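Local coordinates for C protein alpha-antigen (Streptococcus agalactiae, PDB 1YWM) that is a cell-wall-anchored surface protein of group B Streptococcus that may act in virulence and immunity, represented here by its N-terminal domain, at residues 65-71 and 91-97; 24-29 and 57-62; 40-46 and 117-123; 21-25 and 103-107. One frame throughout, in Å; residues are numbered along the deposited sequence.

Contact 1: residues 65-71 and 91-97; sequences FTAKYVF and SLTYNIF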
loop_
_atom_site.group_PDB
_atom_site.type_symbol
_atom_site.label_atom_id
_atom_site.label_comp_id
_atom_site.label_asym_id
_atom_site.label_seq_id
_atom_site.Cartn_x
_atom_site.Cartn_y
_atom_site.Cartn_z
ATOM N N PHE A 65 -0.625 -28.040 7.666
ATOM C CA PHE A 65 -1.232 -27.501 6.450
ATOM C C PHE A 65 -0.329 -26.484 5.766
ATOM O O PHE A 65 0.454 -25.797 6.430
ATOM C CB PHE A 65 -2.576 -26.870 6.804
ATOM C CG PHE A 65 -3.593 -27.881 7.237
ATOM C CD1 PHE A 65 -3.776 -28.168 8.584
ATOM C CD2 PHE A 65 -4.311 -28.599 6.295
ATOM C CE1 PHE A 65 -4.699 -29.128 8.988
ATOM C CE2 PHE A 65 -5.250 -29.586 6.705
ATOM C CZ PHE A 65 -5.432 -29.833 8.049
ATOM N N THR A 66 -0.411 -26.411 4.444
ATOM C CA THR A 66 0.290 -25.368 3.694
ATOM C C THR A 66 -0.706 -24.569 2.858
ATOM O O THR A 66 -1.834 -25.009 2.650
ATOM C CB THR A 66 1.378 -25.959 2.778
ATOM O OG1 THR A 66 0.785 -26.902 1.875
ATOM C CG2 THR A 66 2.409 -26.793 3.602
ATOM N N ALA A 67 -0.279 -23.410 2.360
ATOM C CA ALA A 67 -1.153 -22.552 1.560
ATOM C C ALA A 67 -0.419 -22.154 0.305
ATOM O O ALA A 67 0.803 -22.012 0.331
ATOM C CB ALA A 67 -1.544 -21.297 2.369
ATOM N N LYS A 68 -1.153 -22.048 -0.801
ATOM C CA LYS A 68 -0.608 -21.482 -2.033
ATOM C C LYS A 68 -1.570 -20.368 -2.403
ATOM O O LYS A 68 -2.789 -20.572 -2.385
ATOM C CB LYS A 68 -0.497 -22.526 -3.159
ATOM C CG LYS A 68 -0.117 -21.874 -4.510
ATOM C CD LYS A 68 0.766 -22.699 -5.459
ATOM C CE LYS A 68 1.706 -21.774 -6.280
ATOM N NZ LYS A 68 1.321 -21.512 -7.692
ATOM N N TYR A 69 -1.040 -19.174 -2.657
ATOM C CA TYR A 69 -1.932 -18.053 -2.991
ATOM C C TYR A 69 -2.185 -17.940 -4.475
ATOM O O TYR A 69 -1.364 -18.357 -5.297
ATOM C CB TYR A 69 -1.376 -16.731 -2.447
ATOM C CG TYR A 69 -0.060 -16.273 -3.013
ATOM C CD1 TYR A 69 1.135 -16.468 -2.306
ATOM C CD2 TYR A 69 -0.015 -15.588 -4.218
ATOM C CE1 TYR A 69 2.366 -15.996 -2.830
ATOM C CE2 TYR A 69 1.179 -15.136 -4.753
ATOM C CZ TYR A 69 2.360 -15.326 -4.038
ATOM O OH TYR A 69 3.521 -14.849 -4.598
ATOM N N VAL A 70 -3.332 -17.364 -4.834
ATOM C CA VAL A 70 -3.648 -17.161 -6.239
ATOM C C VAL A 70 -4.368 -15.850 -6.274
ATOM O O VAL A 70 -5.313 -15.635 -5.508
ATOM C CB VAL A 70 -4.634 -18.243 -6.859
ATOM C CG1 VAL A 70 -4.689 -18.027 -8.406
ATOM C CG2 VAL A 70 -4.186 -19.634 -6.546
ATOM N N PHE A 71 -3.920 -14.977 -7.164
ATOM C CA PHE A 71 -4.624 -13.722 -7.417
ATOM C C PHE A 71 -5.490 -13.912 -8.655
ATOM O O PHE A 71 -5.109 -14.629 -9.592
ATOM C CB PHE A 71 -3.608 -12.588 -7.716
ATOM C CG PHE A 71 -2.748 -12.201 -6.539
ATOM C CD1 PHE A 71 -1.406 -12.566 -6.488
ATOM C CD2 PHE A 71 -3.266 -11.424 -5.504
ATOM C CE1 PHE A 71 -0.581 -12.181 -5.417
ATOM C CE2 PHE A 71 -2.450 -11.049 -4.407
ATOM C CZ PHE A 71 -1.106 -11.421 -4.376
ATOM N N SER A 91 -8.848 -10.193 -6.511
ATOM C CA SER A 91 -9.056 -11.054 -5.366
ATOM C C SER A 91 -7.766 -11.789 -5.057
ATOM O O SER A 91 -6.850 -11.914 -5.922
ATOM C CB SER A 91 -10.209 -12.049 -5.617
ATOM O OG SER A 91 -9.774 -13.073 -6.515
ATOM N N LEU A 92 -7.689 -12.203 -3.796
ATOM C CA LEU A 92 -6.572 -12.940 -3.243
ATOM C C LEU A 92 -7.206 -14.166 -2.571
ATOM O O LEU A 92 -8.148 -14.033 -1.773
ATOM C CB LEU A 92 -5.790 -12.071 -2.231
ATOM C CG LEU A 92 -4.774 -12.758 -1.279
ATOM C CD1 LEU A 92 -3.689 -13.623 -1.986
ATOM C CD2 LEU A 92 -4.101 -11.747 -0.358
ATOM N N THR A 93 -6.733 -15.357 -2.948
ATOM C CA THR A 93 -7.274 -16.588 -2.372
ATOM C C THR A 93 -6.120 -17.435 -1.881
ATOM O O THR A 93 -5.125 -17.513 -2.555
ATOM C CB THR A 93 -8.027 -17.386 -3.438
ATOM O OG1 THR A 93 -9.122 -16.605 -3.932
ATOM C CG2 THR A 93 -8.687 -18.644 -2.798
ATOM N N TYR A 94 -6.287 -18.068 -0.719
ATOM C CA TYR A 94 -5.313 -19.007 -0.225
ATOM C C TYR A 94 -5.979 -20.381 -0.360
ATOM O O TYR A 94 -7.030 -20.630 0.224
ATOM C CB TYR A 94 -4.996 -18.703 1.225
ATOM C CG TYR A 94 -4.292 -17.373 1.378
ATOM C CD1 TYR A 94 -2.902 -17.286 1.253
ATOM C CD2 TYR A 94 -5.031 -16.203 1.562
ATOM C CE1 TYR A 94 -2.229 -16.035 1.386
ATOM C CE2 TYR A 94 -4.379 -14.946 1.684
ATOM C CZ TYR A 94 -2.986 -14.884 1.602
ATOM O OH TYR A 94 -2.354 -13.660 1.759
ATOM N N ASN A 95 -5.373 -21.234 -1.156
ATOM C CA ASN A 95 -5.821 -22.626 -1.263
ATOM C C ASN A 95 -5.022 -23.409 -0.220
ATOM O O ASN A 95 -3.814 -23.327 -0.205
ATOM C CB ASN A 95 -5.557 -23.129 -2.699
ATOM C CG ASN A 95 -6.487 -22.432 -3.734
ATOM O OD1 ASN A 95 -7.624 -22.111 -3.417
ATOM N ND2 ASN A 95 -5.977 -22.167 -4.940
ATOM N N ILE A 96 -5.712 -24.207 0.592
ATOM C CA ILE A 96 -5.109 -24.845 1.750
ATOM C C ILE A 96 -4.979 -26.355 1.427
ATOM O O ILE A 96 -5.933 -26.970 0.936
ATOM C CB ILE A 96 -5.990 -24.631 2.998
ATOM C CG1 ILE A 96 -6.336 -23.125 3.198
ATOM C CG2 ILE A 96 -5.329 -25.190 4.253
ATOM C CD1 ILE A 96 -5.102 -22.203 3.232
ATOM N N PHE A 97 -3.814 -26.906 1.722
ATOM C CA PHE A 97 -3.476 -28.300 1.389
ATOM C C PHE A 97 -3.006 -29.070 2.619
ATOM O O PHE A 97 -2.258 -28.527 3.433
ATOM C CB PHE A 97 -2.345 -28.314 0.344
ATOM C CG PHE A 97 -2.723 -27.646 -0.949
ATOM C CD1 PHE A 97 -2.469 -26.278 -1.142
ATOM C CD2 PHE A 97 -3.411 -28.342 -1.930
ATOM C CE1 PHE A 97 -2.869 -25.633 -2.321
ATOM C CE2 PHE A 97 -3.794 -27.717 -3.130
ATOM C CZ PHE A 97 -3.513 -26.341 -3.318
HETATM O O HOH W 1 -8.007 -15.132 -6.118
#
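Strands 66-71 and 91-97 pair as antiparallel neighbours in the larger sheet of the N-terminal beta sandwich, between strand 113-121 and the outermost strand 76-78. Six backbone hydrogen bonds join them in reciprocal couples, T66 with F97, K68 with N95 and V70 with T93; the T66 N to F97 O bond measures 3.0 Å. Alternating with these couples are the non-hydrogen-bonded pairs A67-I96, Y69-Y94 and F71-L92, whose side chains share one face. On that face CD1 of I96 reaches CB of A67 at 3.8 Å, and L92 CD1 comes to 3.7 Å from F71 CE2 as the two side chains run side by side. The domain has a fibronectin fold, and this face turns to the small second sheet: A67 and I96 touch L61, while Y94 packs on I59 and sends its hydroxyl to the P55 carbonyl. The opposite face carries T66, K68, V70, T93, N95 and F97. With CG anti to its carbonyl carbon (chi1 -61°), F97 places CE1 4.0 Å from K68 CB. V70 CG2 lies 3.5 Å from N95 ND2, and one water joins V70 O, T93 OG1 and S91 OG. T66 and F97 line the pocket of a bound dimercaptobutanediol, probably a crystallisation reagent.

Contact 2: residues 24-29 and 57-62; sequences SAATLN and QLIVLE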
loop_
_atom_site.group_PDB
_atom_site.type_symbol
_atom_site.label_atom_id
_atom_site.label_comp_id
_atom_site.label_asym_id
_atom_site.label_seq_id
_atom_site.Cartn_x
_atom_site.Cartn_y
_atom_site.Cartn_z
ATOM N N SER A 24 -11.762 -24.064 8.817
ATOM C CA SER A 24 -10.562 -23.697 8.027
ATOM C C SER A 24 -9.272 -23.819 8.809
ATOM O O SER A 24 -9.222 -23.498 9.994
ATOM C CB SER A 24 -10.644 -22.263 7.453
ATOM O OG SER A 24 -9.426 -21.915 6.788
ATOM N N ALA A 25 -8.209 -24.236 8.123
ATOM C CA ALA A 25 -6.907 -24.361 8.765
ATOM C C ALA A 25 -6.081 -23.087 8.612
ATOM O O ALA A 25 -4.895 -23.049 8.976
ATOM C CB ALA A 25 -6.166 -25.559 8.170
ATOM N N ALA A 26 -6.690 -22.043 8.049
ATOM C CA ALA A 26 -5.974 -20.779 7.849
ATOM C C ALA A 26 -6.781 -19.617 8.409
ATOM O O ALA A 26 -8.006 -19.653 8.420
ATOM C CB ALA A 26 -5.678 -20.536 6.366
ATOM N N THR A 27 -6.087 -18.586 8.866
ATOM C CA THR A 27 -6.776 -17.371 9.259
ATOM C C THR A 27 -5.956 -16.125 8.886
ATOM O O THR A 27 -4.727 -16.119 8.932
ATOM C CB THR A 27 -7.159 -17.411 10.769
ATOM O OG1 THR A 27 -7.927 -16.244 11.097
ATOM C CG2 THR A 27 -5.940 -17.290 11.646
ATOM N N LEU A 28 -6.667 -15.071 8.526
ATOM C CA LEU A 28 -6.040 -13.840 8.060
ATOM C C LEU A 28 -5.281 -13.198 9.214
ATOM O O LEU A 28 -5.822 -13.083 10.309
ATOM C CB LEU A 28 -7.130 -12.896 7.553
ATOM C CG LEU A 28 -6.860 -12.008 6.352
ATOM C CD1 LEU A 28 -6.361 -12.823 5.182
ATOM C CD2 LEU A 28 -8.130 -11.235 5.986
ATOM N N ASN A 29 -4.024 -12.824 8.983
ATOM C CA ASN A 29 -3.222 -12.116 9.985
ATOM C C ASN A 29 -3.523 -10.595 10.022
ATOM O O ASN A 29 -2.841 -9.794 9.372
ATOM C CB ASN A 29 -1.733 -12.371 9.738
ATOM C CG ASN A 29 -0.855 -11.922 10.907
ATOM O OD1 ASN A 29 -1.325 -11.284 11.853
ATOM N ND2 ASN A 29 0.427 -12.248 10.833
ATOM N N GLN A 57 2.683 -14.403 4.245
ATOM C CA GLN A 57 2.855 -13.853 5.584
ATOM C C GLN A 57 1.576 -13.183 6.094
ATOM O O GLN A 57 1.503 -12.820 7.262
ATOM C CB GLN A 57 4.084 -12.916 5.643
ATOM C CG GLN A 57 5.412 -13.677 5.492
ATOM C CD GLN A 57 6.633 -12.782 5.364
ATOM O OE1 GLN A 57 6.566 -11.574 5.603
ATOM N NE2 GLN A 57 7.760 -13.379 4.979
ATOM N N LEU A 58 0.548 -13.085 5.242
ATOM C CA LEU A 58 -0.705 -12.436 5.629
ATOM C C LEU A 58 -1.693 -13.416 6.237
ATOM O O LEU A 58 -2.789 -13.035 6.640
ATOM C CB LEU A 58 -1.327 -11.709 4.425
ATOM C CG LEU A 58 -0.388 -10.720 3.695
ATOM C CD1 LEU A 58 -1.092 -10.106 2.470
ATOM C CD2 LEU A 58 0.051 -9.623 4.677
ATOM N N ILE A 59 -1.306 -14.688 6.309
ATOM C CA ILE A 59 -2.184 -15.679 6.925
ATOM C C ILE A 59 -1.468 -16.499 7.977
ATOM O O ILE A 59 -0.240 -16.604 7.963
ATOM C CB ILE A 59 -2.794 -16.603 5.880
ATOM C CG1 ILE A 59 -1.697 -17.270 5.045
ATOM C CG2 ILE A 59 -3.831 -15.853 5.039
ATOM C CD1 ILE A 59 -2.022 -18.694 4.740
ATOM N N VAL A 60 -2.248 -17.065 8.897
ATOM C CA VAL A 60 -1.697 -17.953 9.906
ATOM C C VAL A 60 -2.251 -19.350 9.644
ATOM O O VAL A 60 -3.462 -19.540 9.541
ATOM C CB VAL A 60 -2.048 -17.468 11.338
ATOM C CG1 VAL A 60 -1.599 -18.490 12.386
ATOM C CG2 VAL A 60 -1.424 -16.111 11.616
ATOM N N LEU A 61 -1.351 -20.319 9.535
ATOM C CA LEU A 61 -1.722 -21.692 9.204
ATOM C C LEU A 61 -1.535 -22.610 10.383
ATOM O O LEU A 61 -0.535 -22.526 11.117
ATOM C CB LEU A 61 -0.835 -22.220 8.098
ATOM C CG LEU A 61 -1.193 -21.902 6.674
ATOM C CD1 LEU A 61 0.066 -22.127 5.884
ATOM C CD2 LEU A 61 -2.332 -22.838 6.227
ATOM N N GLU A 62 -2.502 -23.495 10.541
ATOM C CA GLU A 62 -2.425 -24.604 11.478
ATOM C C GLU A 62 -1.302 -25.564 11.089
ATOM O O GLU A 62 -0.966 -25.720 9.896
ATOM C CB GLU A 62 -3.775 -25.332 11.500
ATOM C CG GLU A 62 -4.716 -24.867 12.597
ATOM C CD GLU A 62 -6.153 -25.344 12.408
ATOM O OE1 GLU A 62 -6.377 -26.467 11.869
ATOM O OE2 GLU A 62 -7.064 -24.585 12.811
#
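T27 turns OG1 anti to its backbone N (chi1 -176°), which puts CG2 between N and carbonyl carbon and alongside V60, 3.9 Å from its CB. They belong to the two-stranded antiparallel sheet of the beta sandwich, formed by 26-28 and 59-61. T27 and V60 are its hydrogen-bonded pair, with V60 N to T27 O at 2.7 Å; T27 OG1 is bonded to the S19 carbonyl. On the other face A26 CB meets L61 CD2 at 4.1 Å. The L28 and I59 side chains diverge, and cross at about a right angle where L28 CD1 meets I59 CG2. A26 also touches I96 and I59 touches A67, so both pack against the larger sheet. The pairing runs past both strand ends. At one, E62 N binds A25 O almost straight (175°), beside an ST turn in which S24 OG accepts from A26 N; D112 also bonds S24 OG. At the other, N29 N approaches L58 O at 2.7 Å from above the carbonyl plane, 39° out of it.

Contact 3: residues 40-46 and 117-123; sequences NAYIDLY and ALTIYDS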
loop_
_atom_site.group_PDB
_atom_site.type_symbol
_atom_site.label_atom_id
_atom_site.label_comp_id
_atom_site.label_asym_id
_atom_site.label_seq_id
_atom_site.Cartn_x
_atom_site.Cartn_y
_atom_site.Cartn_z
ATOM N N ASN A 40 -10.016 -6.939 4.749
ATOM C CA ASN A 40 -9.669 -6.869 3.347
ATOM C C ASN A 40 -8.167 -6.702 3.152
ATOM O O ASN A 40 -7.455 -6.253 4.066
ATOM C CB ASN A 40 -10.403 -5.702 2.689
ATOM C CG ASN A 40 -11.879 -5.811 2.848
ATOM O OD1 ASN A 40 -12.421 -6.924 2.925
ATOM N ND2 ASN A 40 -12.549 -4.672 2.940
ATOM N N ALA A 41 -7.684 -7.077 1.970
ATOM C CA ALA A 41 -6.269 -6.956 1.704
ATOM C C ALA A 41 -5.965 -5.778 0.798
ATOM O O ALA A 41 -6.784 -5.390 -0.044
ATOM C CB ALA A 41 -5.686 -8.258 1.118
ATOM N N TYR A 42 -4.754 -5.252 0.961
ATOM C CA TYR A 42 -4.224 -4.168 0.123
ATOM C C TYR A 42 -2.779 -4.441 -0.157
ATOM O O TYR A 42 -2.054 -4.848 0.741
ATOM C CB TYR A 42 -4.232 -2.848 0.902
ATOM C CG TYR A 42 -5.601 -2.348 1.216
ATOM C CD1 TYR A 42 -6.347 -2.907 2.255
ATOM C CD2 TYR A 42 -6.150 -1.290 0.493
ATOM C CE1 TYR A 42 -7.638 -2.448 2.534
ATOM C CE2 TYR A 42 -7.422 -0.804 0.795
ATOM C CZ TYR A 42 -8.154 -1.393 1.800
ATOM O OH TYR A 42 -9.409 -0.905 2.102
ATOM N N ILE A 43 -2.362 -4.174 -1.387
ATOM C CA ILE A 43 -0.975 -4.383 -1.815
ATOM C C ILE A 43 -0.566 -3.181 -2.661
ATOM O O ILE A 43 -1.292 -2.778 -3.577
ATOM C CB ILE A 43 -0.859 -5.695 -2.640
ATOM C CG1 ILE A 43 -1.024 -6.914 -1.700
ATOM C CG2 ILE A 43 0.470 -5.755 -3.398
ATOM C CD1 ILE A 43 -1.028 -8.312 -2.466
ATOM N N ASP A 44 0.582 -2.610 -2.321
ATOM C CA ASP A 44 1.131 -1.448 -3.022
ATOM C C ASP A 44 2.212 -1.983 -3.947
ATOM O O ASP A 44 3.172 -2.610 -3.470
ATOM C CB ASP A 44 1.736 -0.505 -1.970
ATOM C CG ASP A 44 2.229 0.799 -2.556
ATOM O OD1 ASP A 44 2.278 0.977 -3.808
ATOM O OD2 ASP A 44 2.571 1.700 -1.788
ATOM N N LEU A 45 2.047 -1.785 -5.251
ATOM C CA LEU A 45 3.025 -2.303 -6.216
ATOM C C LEU A 45 4.418 -1.712 -5.994
ATOM O O LEU A 45 5.419 -2.331 -6.358
ATOM C CB LEU A 45 2.570 -2.052 -7.643
ATOM C CG LEU A 45 1.224 -2.704 -8.028
ATOM C CD1 LEU A 45 0.902 -2.443 -9.472
ATOM C CD2 LEU A 45 1.335 -4.213 -7.822
ATOM N N TYR A 46 4.482 -0.534 -5.366
ATOM C CA TYR A 46 5.792 0.016 -4.972
ATOM C C TYR A 46 6.546 -0.992 -4.099
ATOM O O TYR A 46 7.754 -1.264 -4.318
ATOM C CB TYR A 46 5.602 1.357 -4.239
ATOM C CG TYR A 46 6.886 1.917 -3.656
ATOM C CD1 TYR A 46 7.186 1.740 -2.323
ATOM C CD2 TYR A 46 7.804 2.621 -4.466
ATOM C CE1 TYR A 46 8.368 2.245 -1.779
ATOM C CE2 TYR A 46 8.997 3.154 -3.917
ATOM C CZ TYR A 46 9.255 2.953 -2.578
ATOM O OH TYR A 46 10.400 3.448 -1.999
ATOM N N ALA A 117 -11.070 -10.019 -0.376
ATOM C CA ALA A 117 -11.162 -8.890 -1.313
ATOM C C ALA A 117 -9.798 -8.173 -1.302
ATOM O O ALA A 117 -9.184 -8.063 -0.236
ATOM C CB ALA A 117 -12.231 -7.927 -0.855
ATOM N N LEU A 118 -9.346 -7.734 -2.473
ATOM C CA LEU A 118 -7.998 -7.179 -2.652
ATOM C C LEU A 118 -8.086 -5.828 -3.385
ATOM O O LEU A 118 -8.763 -5.700 -4.403
ATOM C CB LEU A 118 -7.099 -8.132 -3.457
ATOM C CG LEU A 118 -5.724 -7.584 -3.855
ATOM C CD1 LEU A 118 -4.956 -7.247 -2.533
ATOM C CD2 LEU A 118 -4.947 -8.621 -4.718
ATOM N N THR A 119 -7.364 -4.846 -2.865
ATOM C CA THR A 119 -7.205 -3.568 -3.538
ATOM C C THR A 119 -5.742 -3.411 -3.929
ATOM O O THR A 119 -4.870 -3.472 -3.064
ATOM C CB THR A 119 -7.563 -2.450 -2.529
ATOM O OG1 THR A 119 -8.961 -2.499 -2.258
ATOM C CG2 THR A 119 -7.321 -1.017 -3.177
ATOM N N ILE A 120 -5.455 -3.231 -5.211
ATOM C CA ILE A 120 -4.074 -3.054 -5.612
ATOM C C ILE A 120 -3.891 -1.563 -5.927
ATOM O O ILE A 120 -4.704 -0.969 -6.622
ATOM C CB ILE A 120 -3.718 -3.890 -6.863
ATOM C CG1 ILE A 120 -3.923 -5.405 -6.596
ATOM C CG2 ILE A 120 -2.289 -3.625 -7.257
ATOM C CD1 ILE A 120 -3.906 -6.224 -7.883
ATOM N N TYR A 121 -2.815 -0.986 -5.421
ATOM C CA TYR A 121 -2.540 0.428 -5.675
ATOM C C TYR A 121 -1.065 0.584 -5.910
ATOM O O TYR A 121 -0.315 -0.384 -5.833
ATOM C CB TYR A 121 -3.044 1.282 -4.510
ATOM C CG TYR A 121 -2.334 1.131 -3.164
ATOM C CD1 TYR A 121 -2.582 0.038 -2.327
ATOM C CD2 TYR A 121 -1.437 2.111 -2.706
ATOM C CE1 TYR A 121 -1.953 -0.076 -1.063
ATOM C CE2 TYR A 121 -0.805 2.004 -1.449
ATOM C CZ TYR A 121 -1.073 0.924 -0.633
ATOM O OH TYR A 121 -0.475 0.781 0.595
ATOM N N ASP A 122 -0.634 1.795 -6.241
ATOM C CA ASP A 122 0.775 1.992 -6.532
ATOM C C ASP A 122 1.119 3.397 -6.090
ATOM O O ASP A 122 0.638 4.362 -6.698
ATOM C CB ASP A 122 1.031 1.869 -8.021
ATOM C CG ASP A 122 2.491 1.805 -8.346
ATOM O OD1 ASP A 122 3.331 2.034 -7.438
ATOM O OD2 ASP A 122 2.894 1.465 -9.469
ATOM N N SER A 123 1.937 3.497 -5.040
ATOM C CA SER A 123 2.368 4.810 -4.539
ATOM C C SER A 123 3.655 5.333 -5.254
ATOM O O SER A 123 4.179 6.386 -4.890
ATOM C CB SER A 123 2.578 4.752 -3.033
ATOM O OG SER A 123 3.656 3.883 -2.712
HETATM O O HOH W 2 -9.453 -4.312 -0.273
HETATM O O HOH W 3 -0.430 -1.847 1.460
#
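The Y121 ring carries CB of D44 over one face, a CH-pi contact 3.8 Å from the centroid, and CB of Y42 at its edge. The D44 carboxylate continues the stack, its plane 27° from that of the ring. Lying with CG anti to its backbone N (chi1 -175°), this carboxylate meets S123: OD2 takes the S123 hydroxyl through its syn lone pair at 2.6 Å, and OD1 accepts from S123 N at 2.8 Å. Y46 N meets OD1 from the opposite face of the carboxylate plane, which caps helix 45-49. Three bonds thus fix the rotation of the group, and R127, bonded to S123 OG, would add positive charge nearby. D122 OD1, bonded to T124, lies 3.9 Å from D44 OD1. Alongside, CD2 of Y42 comes 3.5 Å from CB of T119. On the other side of the sheet I43 CG1 and A41 CB pack on L118 CD1; at the start of the helix L45 CG rests 3.7 Å from I120 CG2. Backbone bonds alternate between strands running at 20°. This is the parallel pairing of the mixed sheet, set where the beta sandwich meets the three-helix bundle: Y121 and S123 touch I171 of helix 168-182.

Contact 4: residues 21-25 and 103-107; sequences IPGSA and PHVKT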
loop_
_atom_site.group_PDB
_atom_site.type_symbol
_atom_site.label_atom_id
_atom_site.label_comp_id
_atom_site.label_asym_id
_atom_site.label_seq_id
_atom_site.Cartn_x
_atom_site.Cartn_y
_atom_site.Cartn_z
ATOM N N ILE A 21 -13.077 -18.767 9.149
ATOM C CA ILE A 21 -14.067 -19.622 8.507
ATOM C C ILE A 21 -14.142 -20.951 9.263
ATOM O O ILE A 21 -13.103 -21.579 9.514
ATOM C CB ILE A 21 -13.694 -19.856 7.036
ATOM C CG1 ILE A 21 -13.409 -18.518 6.335
ATOM C CG2 ILE A 21 -14.796 -20.629 6.320
ATOM C CD1 ILE A 21 -12.418 -18.633 5.171
ATOM N N PRO A 22 -15.350 -21.353 9.665
ATOM C CA PRO A 22 -15.534 -22.607 10.413
ATOM C C PRO A 22 -14.854 -23.777 9.712
ATOM O O PRO A 22 -15.099 -24.014 8.515
ATOM C CB PRO A 22 -17.057 -22.809 10.408
ATOM C CG PRO A 22 -17.624 -21.425 10.274
ATOM C CD PRO A 22 -16.627 -20.640 9.449
ATOM N N GLY A 23 -13.980 -24.468 10.436
ATOM C CA GLY A 23 -13.304 -25.635 9.898
ATOM C C GLY A 23 -12.028 -25.336 9.122
ATOM O O GLY A 23 -11.290 -26.256 8.807
ATOM N N SER A 24 -11.762 -24.064 8.817
ATOM C CA SER A 24 -10.562 -23.697 8.027
ATOM C C SER A 24 -9.272 -23.819 8.809
ATOM O O SER A 24 -9.222 -23.498 9.994
ATOM C CB SER A 24 -10.644 -22.263 7.453
ATOM O OG SER A 24 -9.426 -21.915 6.788
ATOM N N ALA A 25 -8.209 -24.236 8.123
ATOM C CA ALA A 25 -6.907 -24.361 8.765
ATOM C C ALA A 25 -6.081 -23.087 8.612
ATOM O O ALA A 25 -4.895 -23.049 8.976
ATOM C CB ALA A 25 -6.166 -25.559 8.170
ATOM N N PRO A 103 -5.973 -30.697 -1.565
ATOM C CA PRO A 103 -6.763 -29.727 -0.787
ATOM C C PRO A 103 -7.322 -30.344 0.498
ATOM O O PRO A 103 -7.727 -31.509 0.542
ATOM C CB PRO A 103 -7.910 -29.294 -1.759
ATOM C CG PRO A 103 -7.449 -29.644 -3.107
ATOM C CD PRO A 103 -6.471 -30.854 -2.949
ATOM N N HIS A 104 -7.305 -29.538 1.557
ATOM C CA HIS A 104 -7.979 -29.826 2.803
ATOM C C HIS A 104 -9.473 -29.700 2.581
ATOM O O HIS A 104 -9.946 -28.703 2.051
ATOM C CB HIS A 104 -7.520 -28.806 3.840
ATOM C CG HIS A 104 -8.207 -28.920 5.161
ATOM N ND1 HIS A 104 -8.557 -27.817 5.898
ATOM C CD2 HIS A 104 -8.581 -30.001 5.894
ATOM C CE1 HIS A 104 -9.142 -28.203 7.018
ATOM N NE2 HIS A 104 -9.174 -29.524 7.035
ATOM N N VAL A 105 -10.220 -30.714 2.980
ATOM C CA VAL A 105 -11.690 -30.621 3.000
ATOM C C VAL A 105 -12.076 -30.433 4.444
ATOM O O VAL A 105 -11.619 -31.187 5.333
ATOM C CB VAL A 105 -12.383 -31.887 2.408
ATOM C CG1 VAL A 105 -13.918 -31.772 2.466
ATOM C CG2 VAL A 105 -11.991 -32.042 0.975
ATOM N N LYS A 106 -12.908 -29.421 4.689
ATOM C CA LYS A 106 -13.280 -29.059 6.053
ATOM C C LYS A 106 -14.348 -29.997 6.585
ATOM O O LYS A 106 -14.956 -30.746 5.833
ATOM C CB LYS A 106 -13.767 -27.577 6.124
ATOM C CG LYS A 106 -12.725 -26.580 5.556
ATOM C CD LYS A 106 -13.283 -25.144 5.547
ATOM C CE LYS A 106 -14.380 -25.017 4.497
ATOM N NZ LYS A 106 -14.748 -23.564 4.299
ATOM N N THR A 107 -14.580 -29.915 7.889
ATOM C CA THR A 107 -15.621 -30.709 8.551
ATOM C C THR A 107 -16.935 -30.623 7.784
ATOM O O THR A 107 -17.620 -31.631 7.596
ATOM C CB THR A 107 -15.805 -30.206 9.988
ATOM O OG1 THR A 107 -14.543 -30.230 10.665
ATOM C CG2 THR A 107 -16.659 -31.189 10.782
HETATM O O HOH W 4 -16.711 -23.459 6.486
HETATM O O HOH W 5 -12.439 -28.680 9.227
#
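K106 lays its aliphatic chain along the turn at G23: CG approaches G23 O at 3.6 Å, CD lies 3.7 Å from P22 O, and NZ reaches I21 CG2. H104 approaches the same carbonyl, G23 O standing at the edge of its ring, 3.4 Å from CE1, while A25 CB sits obliquely near ND1. The lysine leaves its backbone with CG anti to the carbonyl carbon (chi1 -55°), then bends at chi3 (-70°), which carries NZ round beside the turn. One water donates to P22 O and accepts from K106 NZ; the other donates to G23 O at 2.7 Å and accepts from T107 N. Behind these contacts stands a type II beta turn from I21 to S24, closed by S24 N to I21 O, with G23 at a positive phi (86°). D112 positions both segments, since its carboxylate bonds H104 ND1 on one side and A25 N on the other. Both are loops at the end of the beta sandwich far from the helices. Their direct contact is van der Waals, and polar links between them run through water and D112, so the K106 ammonium joins in through a water, not by a direct bond; it also bonds a glycerol, probably from the crystallisation liquor.

In the fold
From the N terminus, the turn at 21-25 first meets 103-107, so contact 4 closes a long loop that spans most of the beta sandwich. Contact 2 starts from the same residues, S24 and A25, and closes sooner, at 57-62. Segment 40-46 lies within that span but pairs with 117-123, beyond 103-107, so contact 3 crosses both contacts 2 and 4. Contact 1 opens after contact 2 has closed and falls within the spans of contacts 3 and 4. It touches all the others: it packs on contact 2 across the two sheets, shares the larger sheet with contact 3, and touches contact 4 through F65 and H104. Contacts 3 and 4, with centres about 27 Å apart, mark the helix-facing and far ends.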